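Local coordinates for uncharacterized ATP-binding protein MJ1010 (Methanocaldococcus jannaschii DSM 2661, PDB 3BJO) that is of unknown function but possibly binds ATP, with a C-terminal domain that probably belongs to the helix-turn-helix superfamily, at residues K75-F80 with K89-L94. Residues are numbered along the deposited sequence; the frame is centred on the assembly and turned at random.
Sequences KKNILF and KPQSFL
N77 meets the side-chain amide of Q91 in the short turn between helix 67-75 and strand 79-82. It is the C-prime residue of a Schellman motif, with phi positive at 58°. Its CA lies 3.4 Å from Q91 NE2, and the two amide planes are steeply inclined to each other. No hydrogen bond joins the two amides.

I78 bonds through its backbone. Its O accepts from Q91 N at 3.0 Å, with the donor well above the carbonyl plane. Its side chain turns away, onto L51 and V95.

L79 pairs with P90, and their side chains diverge. L79 O accepts from Q91 NE2 at 3.1 Å. The carbonyl oxygen lies in the amide plane of Q91, although the donor stands well out of the plane of the carbonyl. L79 CA also makes a CA-H...O contact with K89 O.

The two segments form the open end of a beta hairpin, strands 79-82 and 87-90. Strand 60-61 extends this small antiparallel sheet on the far side of 87-90. Beyond P90 the chain leads to S92, the N-cap of helix 93-102.

F80 and K89 are a hydrogen-bonded pair. F80 N donates to K89 O at 2.7 Å, and K89 N returns a bond to F80 O at 3.0 Å. The F80 ring lies over the Q91 side chain. Q91 CG sits 3.6 Å from the ring centroid, on the ring normal, in a CH-pi contact. The Q91 amide is stacked nearly parallel to the ring, 7° apart, with CD 3.5 Å from F80 CE1. The Q91 chain is extended beyond CG (chi2 -151°), which lays the amide along the ring within reach of L79 O. An alanine at Q91 would probably leave L79 O without this donor and the F80 ring without its stacking partner.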
loop_
_atom_site.group_PDB
_atom_site.type_symbol
_atom_site.label_atom_id
_atom_site.label_comp_id
_atom_site.label_asym_id
_atom_site.label_seq_id
_atom_site.Cartn_x
_atom_site.Cartn_y
_atom_site.Cartn_z
ATOM N N LYS A 75 -2.587 -5.485 -6.462
ATOM C CA LYS A 75 -3.271 -5.148 -7.714
ATOM C C LYS A 75 -3.152 -3.651 -7.956
ATOM O O LYS A 75 -2.926 -3.199 -9.088
ATOM C CB LYS A 75 -4.745 -5.524 -7.625
ATOM C CG LYS A 75 -5.546 -5.337 -8.918
ATOM C CD LYS A 75 -7.036 -5.021 -8.611
ATOM C CE LYS A 75 -7.801 -4.525 -9.885
ATOM N NZ LYS A 75 -7.259 -3.216 -10.414
ATOM N N LYS A 76 -3.293 -2.897 -6.866
ATOM C CA LYS A 76 -3.290 -1.439 -6.907
ATOM C C LYS A 76 -1.917 -0.786 -6.859
ATOM O O LYS A 76 -1.829 0.427 -6.657
ATOM C CB LYS A 76 -4.186 -0.889 -5.780
ATOM C CG LYS A 76 -5.659 -1.240 -5.964
ATOM C CD LYS A 76 -6.332 -0.455 -7.107
ATOM C CE LYS A 76 -7.636 -1.115 -7.562
ATOM N NZ LYS A 76 -8.360 -0.374 -8.725
ATOM N N ASN A 77 -0.865 -1.591 -7.037
ATOM C CA ASN A 77 0.523 -1.149 -7.072
ATOM C C ASN A 77 1.015 -0.421 -5.855
ATOM O O ASN A 77 1.858 0.467 -5.964
ATOM C CB ASN A 77 0.789 -0.291 -8.316
ATOM C CG ASN A 77 0.360 -0.985 -9.561
ATOM O OD1 ASN A 77 0.857 -2.067 -9.880
ATOM N ND2 ASN A 77 -0.595 -0.389 -10.262
ATOM N N ILE A 78 0.485 -0.794 -4.694
ATOM C CA ILE A 78 0.958 -0.236 -3.434
ATOM C C ILE A 78 2.070 -1.119 -2.882
ATOM O O ILE A 78 3.042 -0.615 -2.322
ATOM C CB ILE A 78 -0.199 -0.103 -2.363
ATOM C CG1 ILE A 78 -1.441 0.623 -2.943
ATOM C CG2 ILE A 78 0.307 0.601 -1.099
ATOM C CD1 ILE A 78 -1.207 2.038 -3.445
ATOM N N LEU A 79 1.903 -2.436 -3.015
ATOM C CA LEU A 79 2.791 -3.423 -2.397
ATOM C C LEU A 79 3.280 -4.403 -3.458
ATOM O O LEU A 79 2.620 -4.573 -4.467
ATOM C CB LEU A 79 1.991 -4.188 -1.340
ATOM C CG LEU A 79 1.997 -3.744 0.143
ATOM C CD1 LEU A 79 2.302 -2.322 0.455
ATOM C CD2 LEU A 79 0.774 -4.200 0.866
ATOM N N PHE A 80 4.442 -5.030 -3.221
ATOM C CA PHE A 80 4.901 -6.212 -3.933
ATOM C C PHE A 80 4.809 -7.414 -3.037
ATOM O O PHE A 80 5.073 -7.295 -1.851
ATOM C CB PHE A 80 6.394 -6.104 -4.309
ATOM C CG PHE A 80 6.665 -5.319 -5.546
ATOM C CD1 PHE A 80 5.963 -5.573 -6.716
ATOM C CD2 PHE A 80 7.658 -4.319 -5.541
ATOM C CE1 PHE A 80 6.227 -4.813 -7.882
ATOM C CE2 PHE A 80 7.955 -3.562 -6.696
ATOM C CZ PHE A 80 7.235 -3.797 -7.868
ATOM N N LYS A 89 6.329 -5.979 0.507
ATOM C CA LYS A 89 7.077 -4.728 0.721
ATOM C C LYS A 89 6.353 -3.648 -0.062
ATOM O O LYS A 89 5.663 -3.974 -1.009
ATOM C CB LYS A 89 8.530 -4.828 0.187
ATOM C CG LYS A 89 9.479 -5.811 0.931
ATOM C CD LYS A 89 10.911 -5.847 0.262
ATOM C CE LYS A 89 11.855 -6.846 0.955
ATOM N NZ LYS A 89 13.208 -6.938 0.253
ATOM N N PRO A 90 6.536 -2.358 0.294
ATOM C CA PRO A 90 6.012 -1.293 -0.568
ATOM C C PRO A 90 6.630 -1.369 -1.971
ATOM O O PRO A 90 7.738 -1.876 -2.116
ATOM C CB PRO A 90 6.449 0.007 0.142
ATOM C CG PRO A 90 6.680 -0.396 1.575
ATOM C CD PRO A 90 7.224 -1.822 1.489
ATOM N N GLN A 91 5.911 -0.921 -3.001
ATOM C CA GLN A 91 6.430 -1.089 -4.368
ATOM C C GLN A 91 7.599 -0.208 -4.653
ATOM O O GLN A 91 8.305 -0.441 -5.616
ATOM C CB GLN A 91 5.373 -0.889 -5.443
ATOM C CG GLN A 91 4.553 -2.118 -5.621
ATOM C CD GLN A 91 4.024 -2.274 -7.003
ATOM O OE1 GLN A 91 4.376 -1.490 -7.907
ATOM N NE2 GLN A 91 3.164 -3.302 -7.201
ATOM N N SER A 92 7.818 0.795 -3.806
ATOM C CA SER A 92 9.024 1.654 -3.910
ATOM C C SER A 92 9.232 2.334 -2.583
ATOM O O SER A 92 8.356 2.245 -1.720
ATOM C CB SER A 92 8.894 2.681 -5.043
ATOM O OG SER A 92 8.136 3.785 -4.621
ATOM N N PHE A 93 10.382 2.981 -2.391
ATOM C CA PHE A 93 10.628 3.695 -1.131
ATOM C C PHE A 93 9.756 4.957 -1.056
ATOM O O PHE A 93 9.546 5.505 0.056
ATOM C CB PHE A 93 12.102 4.083 -0.923
ATOM C CG PHE A 93 13.079 2.921 -0.973
ATOM C CD1 PHE A 93 13.213 2.027 0.110
ATOM C CD2 PHE A 93 13.896 2.729 -2.111
ATOM C CE1 PHE A 93 14.133 0.962 0.073
ATOM C CE2 PHE A 93 14.847 1.645 -2.152
ATOM C CZ PHE A 93 14.948 0.768 -1.054
ATOM N N LEU A 94 9.286 5.440 -2.214
ATOM C CA LEU A 94 8.339 6.585 -2.250
ATOM C C LEU A 94 7.026 6.147 -1.616
ATOM O O LEU A 94 6.421 6.910 -0.863
ATOM C CB LEU A 94 8.046 7.060 -3.693
ATOM C CG LEU A 94 9.207 7.446 -4.632
ATOM C CD1 LEU A 94 8.718 7.755 -6.081
ATOM C CD2 LEU A 94 9.942 8.697 -4.078
#